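Local coordinates for protein probable porin (Pseudomonas aeruginosa, PDB 2Y0H) that probably works as a porin of the outer membrane, an OprD-family beta-barrel that would let small solutes through its central channel, at residues A258-G264 with Q303-D309; M289-T293 with R365-Y369; I140-T144 with A183-F187; Q107-P113 with P127-G132. All blocks are in the same frame, centred on the assembly; numbering follows the deposited sequence.

Contact 1: A258-G264 with Q303-D309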
# COMPACT_ATOMS: atom_id res chain seq x y z
N ALA A 258 -14.69 20.99 -2.88
CA ALA A 258 -13.64 20.67 -1.91
C ALA A 258 -14.00 19.48 -1.00
O ALA A 258 -13.19 19.06 -0.17
CB ALA A 258 -13.32 21.91 -1.07
N HIS A 259 -15.22 18.94 -1.16
CA HIS A 259 -15.69 17.79 -0.39
C HIS A 259 -15.57 16.49 -1.18
O HIS A 259 -15.62 16.52 -2.40
CB HIS A 259 -17.17 17.96 -0.06
CG HIS A 259 -17.50 19.27 0.59
ND1 HIS A 259 -17.63 19.41 1.96
CD2 HIS A 259 -17.75 20.49 0.06
CE1 HIS A 259 -17.94 20.66 2.24
NE2 HIS A 259 -18.01 21.34 1.11
N ALA A 260 -15.43 15.37 -0.48
CA ALA A 260 -15.59 14.05 -1.10
C ALA A 260 -16.33 13.10 -0.17
O ALA A 260 -16.04 13.06 1.03
CB ALA A 260 -14.24 13.46 -1.51
N PHE A 261 -17.27 12.35 -0.72
CA PHE A 261 -18.11 11.43 0.04
C PHE A 261 -18.00 10.03 -0.55
O PHE A 261 -18.29 9.82 -1.72
CB PHE A 261 -19.58 11.88 0.00
CG PHE A 261 -19.80 13.34 0.36
CD1 PHE A 261 -20.03 13.73 1.67
CD2 PHE A 261 -19.79 14.32 -0.63
CE1 PHE A 261 -20.23 15.05 2.00
CE2 PHE A 261 -19.99 15.66 -0.30
CZ PHE A 261 -20.22 16.02 1.02
N GLY A 262 -17.59 9.07 0.28
CA GLY A 262 -17.34 7.72 -0.21
C GLY A 262 -18.08 6.61 0.52
O GLY A 262 -18.34 6.69 1.72
N ILE A 263 -18.42 5.57 -0.24
CA ILE A 263 -18.93 4.32 0.29
C ILE A 263 -18.08 3.17 -0.26
O ILE A 263 -17.75 3.13 -1.45
CB ILE A 263 -20.39 4.04 -0.15
CG1 ILE A 263 -21.28 5.25 0.12
CG2 ILE A 263 -20.95 2.84 0.58
CD1 ILE A 263 -22.75 4.91 0.07
N GLY A 264 -17.75 2.24 0.62
CA GLY A 264 -17.02 1.06 0.24
C GLY A 264 -17.74 -0.19 0.71
O GLY A 264 -18.35 -0.21 1.79
N GLN A 303 -17.97 0.70 4.23
CA GLN A 303 -17.22 1.87 4.64
C GLN A 303 -18.00 3.14 4.31
O GLN A 303 -18.69 3.21 3.29
CB GLN A 303 -15.85 1.90 3.92
CG GLN A 303 -15.12 3.22 4.08
CD GLN A 303 -13.76 3.31 3.39
OE1 GLN A 303 -13.11 4.35 3.47
NE2 GLN A 303 -13.33 2.24 2.72
N LEU A 304 -17.89 4.12 5.19
CA LEU A 304 -18.25 5.50 4.88
C LEU A 304 -17.02 6.39 5.12
O LEU A 304 -16.33 6.26 6.14
CB LEU A 304 -19.43 5.97 5.74
CG LEU A 304 -20.75 5.21 5.54
CD1 LEU A 304 -21.81 5.71 6.52
CD2 LEU A 304 -21.25 5.32 4.11
N ARG A 305 -16.75 7.28 4.17
CA ARG A 305 -15.59 8.16 4.25
C ARG A 305 -15.92 9.58 3.80
O ARG A 305 -16.61 9.79 2.79
CB ARG A 305 -14.45 7.60 3.39
CG ARG A 305 -13.27 8.54 3.25
CD ARG A 305 -12.14 7.90 2.42
NE ARG A 305 -11.09 8.88 2.15
CZ ARG A 305 -9.82 8.59 1.88
NH1 ARG A 305 -9.39 7.32 1.83
NH2 ARG A 305 -8.97 9.58 1.67
N TYR A 306 -15.39 10.56 4.52
CA TYR A 306 -15.57 11.95 4.16
C TYR A 306 -14.22 12.66 4.09
O TYR A 306 -13.39 12.48 4.97
CB TYR A 306 -16.46 12.66 5.18
CG TYR A 306 -16.54 14.15 4.95
CD1 TYR A 306 -17.21 14.67 3.84
CD2 TYR A 306 -15.94 15.04 5.82
CE1 TYR A 306 -17.27 16.03 3.62
CE2 TYR A 306 -16.01 16.40 5.62
CZ TYR A 306 -16.67 16.89 4.52
OH TYR A 306 -16.73 18.24 4.31
N ASP A 307 -14.03 13.44 3.03
CA ASP A 307 -12.81 14.24 2.89
C ASP A 307 -13.13 15.71 2.76
O ASP A 307 -14.14 16.09 2.16
CB ASP A 307 -12.01 13.81 1.65
CG ASP A 307 -11.51 12.39 1.76
OD1 ASP A 307 -12.26 11.45 1.38
OD2 ASP A 307 -10.36 12.23 2.21
N TYR A 308 -12.27 16.55 3.33
CA TYR A 308 -12.38 17.98 3.12
C TYR A 308 -11.03 18.64 2.85
O TYR A 308 -10.06 18.43 3.59
CB TYR A 308 -13.11 18.67 4.27
CG TYR A 308 -13.48 20.10 3.92
CD1 TYR A 308 -14.40 20.37 2.91
CD2 TYR A 308 -12.88 21.17 4.57
CE1 TYR A 308 -14.73 21.69 2.57
CE2 TYR A 308 -13.20 22.48 4.24
CZ TYR A 308 -14.12 22.74 3.24
OH TYR A 308 -14.43 24.03 2.91
N ASP A 309 -10.96 19.40 1.76
CA ASP A 309 -9.82 20.24 1.43
C ASP A 309 -10.13 21.67 1.91
O ASP A 309 -11.12 22.28 1.49
CB ASP A 309 -9.54 20.17 -0.08
CG ASP A 309 -8.25 20.93 -0.49
OD1 ASP A 309 -7.81 21.83 0.23
OD2 ASP A 309 -7.70 20.63 -1.57
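H259 and Y306 meet rim to rim: ND1 of H259 lies 2.8 Å from OH of Y306, close to the plane of both rings, in a hydrogen bond that either group could donate. Y308 comes to the same imidazole from another direction, its CE1 standing 3.4 Å above the face of the H259 ring, displaced toward the rim. F261 lies alongside Y306, CE1 to CE1 at 3.5 Å, their planes turned 41° apart. Both tyrosines lean across to 258-264 because CG is anti to the backbone N (chi1 173° in Y306), and the four rings make one aromatic cluster. Farther along this face, CG1 of I263 touches CD2 of L304 at 4.0 Å.

Beneath the rings the two strands are antiparallel neighbours in the closed 18-stranded barrel, with this face turned outward; an aromatic group in such a place is consistent with the girdle of outer-membrane barrels. Main-chain bonds link A260 with D307, G262 with R305 and G264 with Q303, two in each pair. At the end of the pairing D309 N adds a bond to A258 O, 3.0 Å long and nearly straight at 170°.

The other face looks into the barrel. There R305 holds D307 side-on within its own strand, NE to OD1 at 2.9 Å and NH2 to OD2 at 3.0 Å, while CB of D307 rests against CB of A260. Q303 runs out fully extended, and its NE2 is bonded to N287 OD1 and A286 O.

Contact 2: M289-T293 with R365-Y369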
# COMPACT_ATOMS: atom_id res chain seq x y z
N MET A 289 -7.94 -0.04 6.33
CA MET A 289 -7.94 1.01 7.35
C MET A 289 -6.55 1.15 8.00
O MET A 289 -5.65 0.38 7.71
CB MET A 289 -9.00 0.72 8.41
CG MET A 289 -10.42 0.79 7.86
SD MET A 289 -10.94 2.51 7.65
CE MET A 289 -11.41 2.88 9.36
N ALA A 290 -6.39 2.14 8.88
CA ALA A 290 -5.09 2.39 9.49
C ALA A 290 -4.59 1.19 10.29
O ALA A 290 -3.41 0.87 10.26
CB ALA A 290 -5.15 3.62 10.37
N TYR A 291 -5.49 0.52 10.99
CA TYR A 291 -5.12 -0.64 11.79
C TYR A 291 -5.53 -1.96 11.13
O TYR A 291 -4.67 -2.77 10.80
CB TYR A 291 -5.71 -0.50 13.21
CG TYR A 291 -5.47 -1.70 14.11
CD1 TYR A 291 -4.18 -2.20 14.29
CD2 TYR A 291 -6.51 -2.30 14.79
CE1 TYR A 291 -3.96 -3.29 15.11
CE2 TYR A 291 -6.30 -3.39 15.61
CZ TYR A 291 -5.02 -3.88 15.77
OH TYR A 291 -4.79 -4.96 16.59
N GLN A 292 -6.82 -2.18 10.94
CA GLN A 292 -7.30 -3.43 10.34
C GLN A 292 -7.52 -3.36 8.83
O GLN A 292 -7.80 -2.29 8.28
CB GLN A 292 -8.58 -3.91 11.03
CG GLN A 292 -8.31 -4.53 12.38
CD GLN A 292 -7.34 -5.69 12.30
OE1 GLN A 292 -6.24 -5.65 12.86
NE2 GLN A 292 -7.73 -6.74 11.60
N THR A 293 -7.37 -4.50 8.17
CA THR A 293 -7.56 -4.56 6.72
C THR A 293 -8.96 -5.07 6.34
O THR A 293 -9.35 -4.98 5.18
CB THR A 293 -6.49 -5.44 6.01
OG1 THR A 293 -6.72 -6.82 6.29
CG2 THR A 293 -5.07 -5.06 6.47
N ARG A 365 -3.18 11.38 13.20
CA ARG A 365 -4.11 10.30 12.94
C ARG A 365 -4.70 9.79 14.25
O ARG A 365 -3.96 9.43 15.17
CB ARG A 365 -3.42 9.12 12.26
CG ARG A 365 -2.44 9.47 11.15
CD ARG A 365 -2.15 8.25 10.27
NE ARG A 365 -3.34 7.82 9.54
CZ ARG A 365 -3.38 6.78 8.71
NH1 ARG A 365 -2.31 6.03 8.52
NH2 ARG A 365 -4.51 6.48 8.09
N ASN A 366 -6.03 9.73 14.32
CA ASN A 366 -6.72 9.12 15.45
C ASN A 366 -7.32 7.80 15.02
O ASN A 366 -8.05 7.73 14.02
CB ASN A 366 -7.79 10.06 16.01
CG ASN A 366 -8.45 9.50 17.28
OD1 ASN A 366 -7.94 8.59 17.93
ND2 ASN A 366 -9.61 10.07 17.64
N ILE A 367 -7.02 6.75 15.77
CA ILE A 367 -7.49 5.42 15.43
C ILE A 367 -8.34 4.82 16.55
O ILE A 367 -7.89 4.69 17.68
CB ILE A 367 -6.31 4.48 15.13
CG1 ILE A 367 -5.51 5.03 13.96
CG2 ILE A 367 -6.80 3.09 14.82
CD1 ILE A 367 -4.33 4.19 13.60
N THR A 368 -9.57 4.46 16.24
CA THR A 368 -10.42 3.79 17.21
C THR A 368 -10.92 2.49 16.61
O THR A 368 -11.45 2.47 15.50
CB THR A 368 -11.61 4.67 17.66
OG1 THR A 368 -11.14 5.95 18.08
CG2 THR A 368 -12.35 4.01 18.82
N TYR A 369 -10.72 1.40 17.35
CA TYR A 369 -11.04 0.06 16.87
C TYR A 369 -11.63 -0.80 17.98
O TYR A 369 -11.11 -0.82 19.09
CB TYR A 369 -9.78 -0.63 16.34
CG TYR A 369 -9.96 -2.11 16.09
CD1 TYR A 369 -10.54 -2.56 14.91
CD2 TYR A 369 -9.55 -3.05 17.02
CE1 TYR A 369 -10.72 -3.91 14.66
CE2 TYR A 369 -9.71 -4.41 16.79
CZ TYR A 369 -10.30 -4.83 15.60
OH TYR A 369 -10.48 -6.17 15.36
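Here a loop folded into the barrel rests on the barrel wall: A290, Y291 and Q292, between strands 259-269 and 300-309, pack against R365, I367 and Y369 of strand 361-371. Inward-folded loops of this kind narrow the channel of porins, and this one probably does the same. No hydrogen bond crosses between the two segments; they meet through a ring pair, aliphatic carbons and one guanidinium face.

The ring pair is T-shaped. Y291 directs the edge carrying CD2 and CE2 onto the face of Y369, the planes 77° apart and the centroids 5.0 Å from each other, with CE2 of Y291 3.6 Å from CD2 of Y369. A chi1 of 176° extends the Y291 ring away from its own amide and over to the wall. Q292 comes to the same tyrosine obliquely, its CG 3.4 Å from CE1 of Y369, and it bends at chi2 to bring OE1 over a face of the Y291 ring. The hydroxyl of Y369 is bonded to E341.

Polar side chains of strand 339-351 receive the loop amides: OE2 and OE1 of E343 take those of Y291 and Q292, and OD1 of N345 takes that of A290. R365 has its own acid in D347, reached through NH2, which would help hold the guanidinium beneath the loop. A290 CB stands over one face of that group, toward its rim, 3.7 Å from NH2 of R365, and on another side presses tightly on I367, CB to CD1 at 3.4 Å.

Contact 3: I140-T144 with A183-F187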
# COMPACT_ATOMS: atom_id res chain seq x y z
N ILE A 140 2.47 0.98 -26.58
CA ILE A 140 1.19 1.20 -27.27
C ILE A 140 0.31 2.17 -26.48
O ILE A 140 0.16 2.03 -25.27
CB ILE A 140 0.42 -0.11 -27.48
CG1 ILE A 140 1.06 -0.95 -28.57
CG2 ILE A 140 -1.04 0.16 -27.86
CD1 ILE A 140 2.31 -1.67 -28.14
N GLU A 141 -0.27 3.15 -27.17
CA GLU A 141 -1.11 4.16 -26.54
C GLU A 141 -2.12 3.56 -25.57
O GLU A 141 -2.85 2.64 -25.92
CB GLU A 141 -1.86 4.98 -27.59
CG GLU A 141 -0.98 5.95 -28.38
CD GLU A 141 -1.75 6.73 -29.43
OE1 GLU A 141 -3.01 6.73 -29.39
OE2 GLU A 141 -1.11 7.35 -30.31
N GLY A 142 -2.15 4.08 -24.35
CA GLY A 142 -3.14 3.67 -23.36
C GLY A 142 -2.91 2.30 -22.73
O GLY A 142 -3.74 1.83 -21.95
N LEU A 143 -1.79 1.66 -23.07
CA LEU A 143 -1.51 0.32 -22.57
C LEU A 143 -0.20 0.25 -21.80
O LEU A 143 0.84 0.67 -22.29
CB LEU A 143 -1.47 -0.69 -23.72
CG LEU A 143 -1.14 -2.13 -23.32
CD1 LEU A 143 -2.27 -2.72 -22.46
CD2 LEU A 143 -0.88 -2.99 -24.56
N THR A 144 -0.26 -0.29 -20.59
CA THR A 144 0.96 -0.53 -19.83
C THR A 144 1.08 -1.99 -19.48
O THR A 144 0.16 -2.59 -18.92
CB THR A 144 1.00 0.31 -18.55
OG1 THR A 144 0.82 1.69 -18.89
CG2 THR A 144 2.35 0.15 -17.82
N ALA A 183 -1.48 -5.98 -16.98
CA ALA A 183 -1.81 -5.09 -18.08
C ALA A 183 -2.85 -4.13 -17.59
O ALA A 183 -3.81 -4.54 -16.93
CB ALA A 183 -2.34 -5.89 -19.27
N THR A 184 -2.65 -2.85 -17.88
CA THR A 184 -3.68 -1.85 -17.64
C THR A 184 -4.00 -1.20 -18.97
O THR A 184 -3.10 -0.87 -19.74
CB THR A 184 -3.23 -0.76 -16.64
OG1 THR A 184 -2.03 -0.15 -17.11
CG2 THR A 184 -2.97 -1.36 -15.27
N TYR A 185 -5.28 -1.02 -19.25
CA TYR A 185 -5.69 -0.35 -20.48
C TYR A 185 -6.72 0.74 -20.23
O TYR A 185 -7.77 0.48 -19.65
CB TYR A 185 -6.24 -1.34 -21.50
CG TYR A 185 -6.53 -0.67 -22.82
CD1 TYR A 185 -5.49 -0.08 -23.55
CD2 TYR A 185 -7.82 -0.57 -23.32
CE1 TYR A 185 -5.74 0.56 -24.75
CE2 TYR A 185 -8.08 0.07 -24.53
CZ TYR A 185 -7.02 0.63 -25.24
OH TYR A 185 -7.25 1.28 -26.43
N ALA A 186 -6.41 1.96 -20.67
CA ALA A 186 -7.38 3.06 -20.65
C ALA A 186 -8.28 3.03 -21.87
O ALA A 186 -7.90 3.51 -22.93
CB ALA A 186 -6.67 4.39 -20.57
N PHE A 187 -9.47 2.44 -21.73
CA PHE A 187 -10.42 2.40 -22.84
C PHE A 187 -10.81 3.81 -23.28
O PHE A 187 -10.85 4.11 -24.47
CB PHE A 187 -11.66 1.60 -22.46
CG PHE A 187 -11.43 0.11 -22.43
CD1 PHE A 187 -11.40 -0.62 -23.60
CD2 PHE A 187 -11.26 -0.56 -21.23
CE1 PHE A 187 -11.20 -1.98 -23.58
CE2 PHE A 187 -11.06 -1.93 -21.20
CZ PHE A 187 -11.03 -2.64 -22.38
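T144 and T184 lie side by side and point the same way, the hydroxyl of T184 turned to its neighbour: OG1 of T184 rests 3.4 Å from CB of T144. The T144 hydroxyl has a weak bond to S138 instead. On the reverse face Y185 leans toward 140-144: with chi1 at -174° the ring swings out beside its own carbonyl carbon toward the turn. Its CD1 comes within 3.0 Å of G142 O, and E141 O lies at the ring edge, 3.7 Å from CE1. CB of L143 also meets that edge, while CD1 of L143 turns to the backbone and touches T184 O at 3.4 Å.

I140 to L143 form a type II turn, with G142 at the position of positive phi (75°), and G142 O takes the amide of A186 at 3.0 Å. Beyond it T144 and T184 exchange two bonds as a hydrogen-bonded antiparallel pair.

The contact is at the barrel surface, where strand 143-154 starts and strand 178-186 nears its end. The turn brings the chain from strand 129-137 into 143-154; on its other side strand 178-186 is bonded to strand 191-200, through the backbones of A183 and Y185, and T184 packs against S194 and Y196.

Contact 4: Q107-P113 with P127-G132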
# COMPACT_ATOMS: atom_id res chain seq x y z
N GLN A 107 14.12 -2.66 -14.34
CA GLN A 107 14.86 -2.34 -13.12
C GLN A 107 15.27 -3.63 -12.44
O GLN A 107 14.45 -4.53 -12.30
CB GLN A 107 13.99 -1.54 -12.17
CG GLN A 107 13.41 -0.28 -12.78
CD GLN A 107 12.39 0.35 -11.86
OE1 GLN A 107 12.73 1.13 -10.99
NE2 GLN A 107 11.12 -0.02 -12.05
N VAL A 108 16.52 -3.73 -12.02
CA VAL A 108 16.96 -4.92 -11.31
C VAL A 108 17.66 -4.51 -10.02
O VAL A 108 18.66 -3.82 -10.05
CB VAL A 108 17.92 -5.78 -12.17
CG1 VAL A 108 18.21 -7.12 -11.45
CG2 VAL A 108 17.34 -6.04 -13.55
N GLY A 109 17.10 -4.95 -8.89
CA GLY A 109 17.71 -4.67 -7.60
C GLY A 109 16.65 -4.35 -6.56
O GLY A 109 15.61 -5.00 -6.49
N ILE A 110 16.90 -3.33 -5.76
CA ILE A 110 15.93 -2.93 -4.75
C ILE A 110 14.71 -2.25 -5.41
O ILE A 110 14.85 -1.44 -6.32
CB ILE A 110 16.55 -2.04 -3.66
CG1 ILE A 110 15.71 -2.09 -2.39
CG2 ILE A 110 16.80 -0.60 -4.17
CD1 ILE A 110 16.36 -1.41 -1.21
N LEU A 111 13.52 -2.62 -4.96
CA LEU A 111 12.30 -2.13 -5.57
C LEU A 111 11.26 -1.80 -4.52
O LEU A 111 11.25 -2.39 -3.44
CB LEU A 111 11.71 -3.20 -6.48
CG LEU A 111 12.58 -3.71 -7.62
CD1 LEU A 111 11.89 -4.91 -8.29
CD2 LEU A 111 12.77 -2.57 -8.61
N MET A 112 10.40 -0.86 -4.86
CA MET A 112 9.19 -0.58 -4.08
C MET A 112 7.99 -0.68 -4.99
O MET A 112 7.48 0.33 -5.44
CB MET A 112 9.26 0.82 -3.47
CG MET A 112 10.30 0.94 -2.40
SD MET A 112 10.40 2.63 -1.82
CE MET A 112 12.07 2.67 -1.21
N PRO A 113 7.54 -1.92 -5.28
CA PRO A 113 6.36 -2.12 -6.13
C PRO A 113 5.10 -1.53 -5.49
O PRO A 113 4.92 -1.64 -4.28
CB PRO A 113 6.20 -3.65 -6.17
CG PRO A 113 7.41 -4.22 -5.54
CD PRO A 113 8.04 -3.17 -4.69
N PRO A 127 9.69 2.56 4.30
CA PRO A 127 9.01 1.74 3.30
C PRO A 127 9.53 0.31 3.33
O PRO A 127 10.73 0.09 3.53
CB PRO A 127 9.41 2.39 1.98
CG PRO A 127 10.74 3.03 2.28
CD PRO A 127 10.65 3.50 3.70
N GLN A 128 8.63 -0.64 3.16
CA GLN A 128 9.01 -2.01 2.87
C GLN A 128 9.67 -2.03 1.49
O GLN A 128 9.25 -1.32 0.59
CB GLN A 128 7.76 -2.89 2.84
CG GLN A 128 7.92 -4.25 2.20
CD GLN A 128 6.59 -5.03 2.15
OE1 GLN A 128 5.52 -4.45 1.97
NE2 GLN A 128 6.66 -6.34 2.33
N THR A 129 10.71 -2.84 1.32
CA THR A 129 11.33 -2.98 0.01
C THR A 129 11.37 -4.43 -0.42
O THR A 129 11.24 -5.34 0.40
CB THR A 129 12.78 -2.44 -0.02
OG1 THR A 129 13.59 -3.21 0.88
CG2 THR A 129 12.83 -0.97 0.40
N PHE A 130 11.56 -4.65 -1.72
CA PHE A 130 11.71 -5.99 -2.27
C PHE A 130 12.99 -5.99 -3.12
O PHE A 130 13.39 -4.94 -3.63
CB PHE A 130 10.51 -6.37 -3.15
CG PHE A 130 9.23 -6.61 -2.39
CD1 PHE A 130 8.42 -5.56 -2.00
CD2 PHE A 130 8.83 -7.91 -2.09
CE1 PHE A 130 7.26 -5.79 -1.29
CE2 PHE A 130 7.66 -8.15 -1.40
CZ PHE A 130 6.87 -7.08 -1.00
N ASP A 131 13.63 -7.15 -3.26
CA ASP A 131 14.63 -7.30 -4.32
C ASP A 131 13.98 -8.09 -5.44
O ASP A 131 13.33 -9.11 -5.19
CB ASP A 131 15.88 -8.03 -3.84
CG ASP A 131 16.63 -7.26 -2.77
OD1 ASP A 131 16.48 -6.02 -2.71
OD2 ASP A 131 17.38 -7.90 -2.00
N GLY A 132 14.16 -7.62 -6.67
CA GLY A 132 13.63 -8.32 -7.82
C GLY A 132 14.00 -7.69 -9.14
O GLY A 132 14.90 -6.85 -9.25
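Backbone bonds join G109 to G132 and L111 to F130, two in each pair. The shortest is L111 N to F130 O at 2.7 Å; like G109 N to G132 O, it approaches nearly along the C=O axis. Between them I110 faces D131 as a non-hydrogen-bonded pair. G109 has phi 140° and psi -136°, where a side chain would jam against the preceding carbonyl, and here the chain turns its corner.

The apolar contacts run along both faces. CG1 of I110 sits 3.8 Å from CB of T129. M112, extended beyond CG, lays CE 3.8 Å from CG of P127 and 4.1 Å from CG2 of T129. Opposite these, CD1 of L111 covers the bare backbone of G132, 3.6 Å from its C, and P113 sets CD 3.6 Å from CD1 of F130, oblique to the ring.

Charged and polar ends look beyond the pair: D131 makes a salt bridge with R154, and Q128 bonds D121, T281 and S153.

The chain thus leaves wall strand 104-108 and turns inward before returning as 129-137; its place between the fifth and sixth barrel strands matches the L3 constriction loop of porins.

All four contacts reach the same 18-stranded barrel. Contacts 1 and 3 each join adjacent wall strands by antiparallel pairing, but contact 1 carries an aromatic cluster outside and a salt bridge inside, while contact 3 is a surface contact beside a turn. Contacts 2 and 4 concern chain that folds into the barrel: contact 4, the most buried, keeps the inward-turning chain bonded to a strand, whereas contact 2 has side-chain packing alone across it. These two lie on opposite sides of the chain's centre, their centres about 27 Å apart. Segment 289-293 of contact 2 belongs to the connection between the two strands of contact 1; contacts 3 and 4 involve neighbouring strands 143-154 and 129-137.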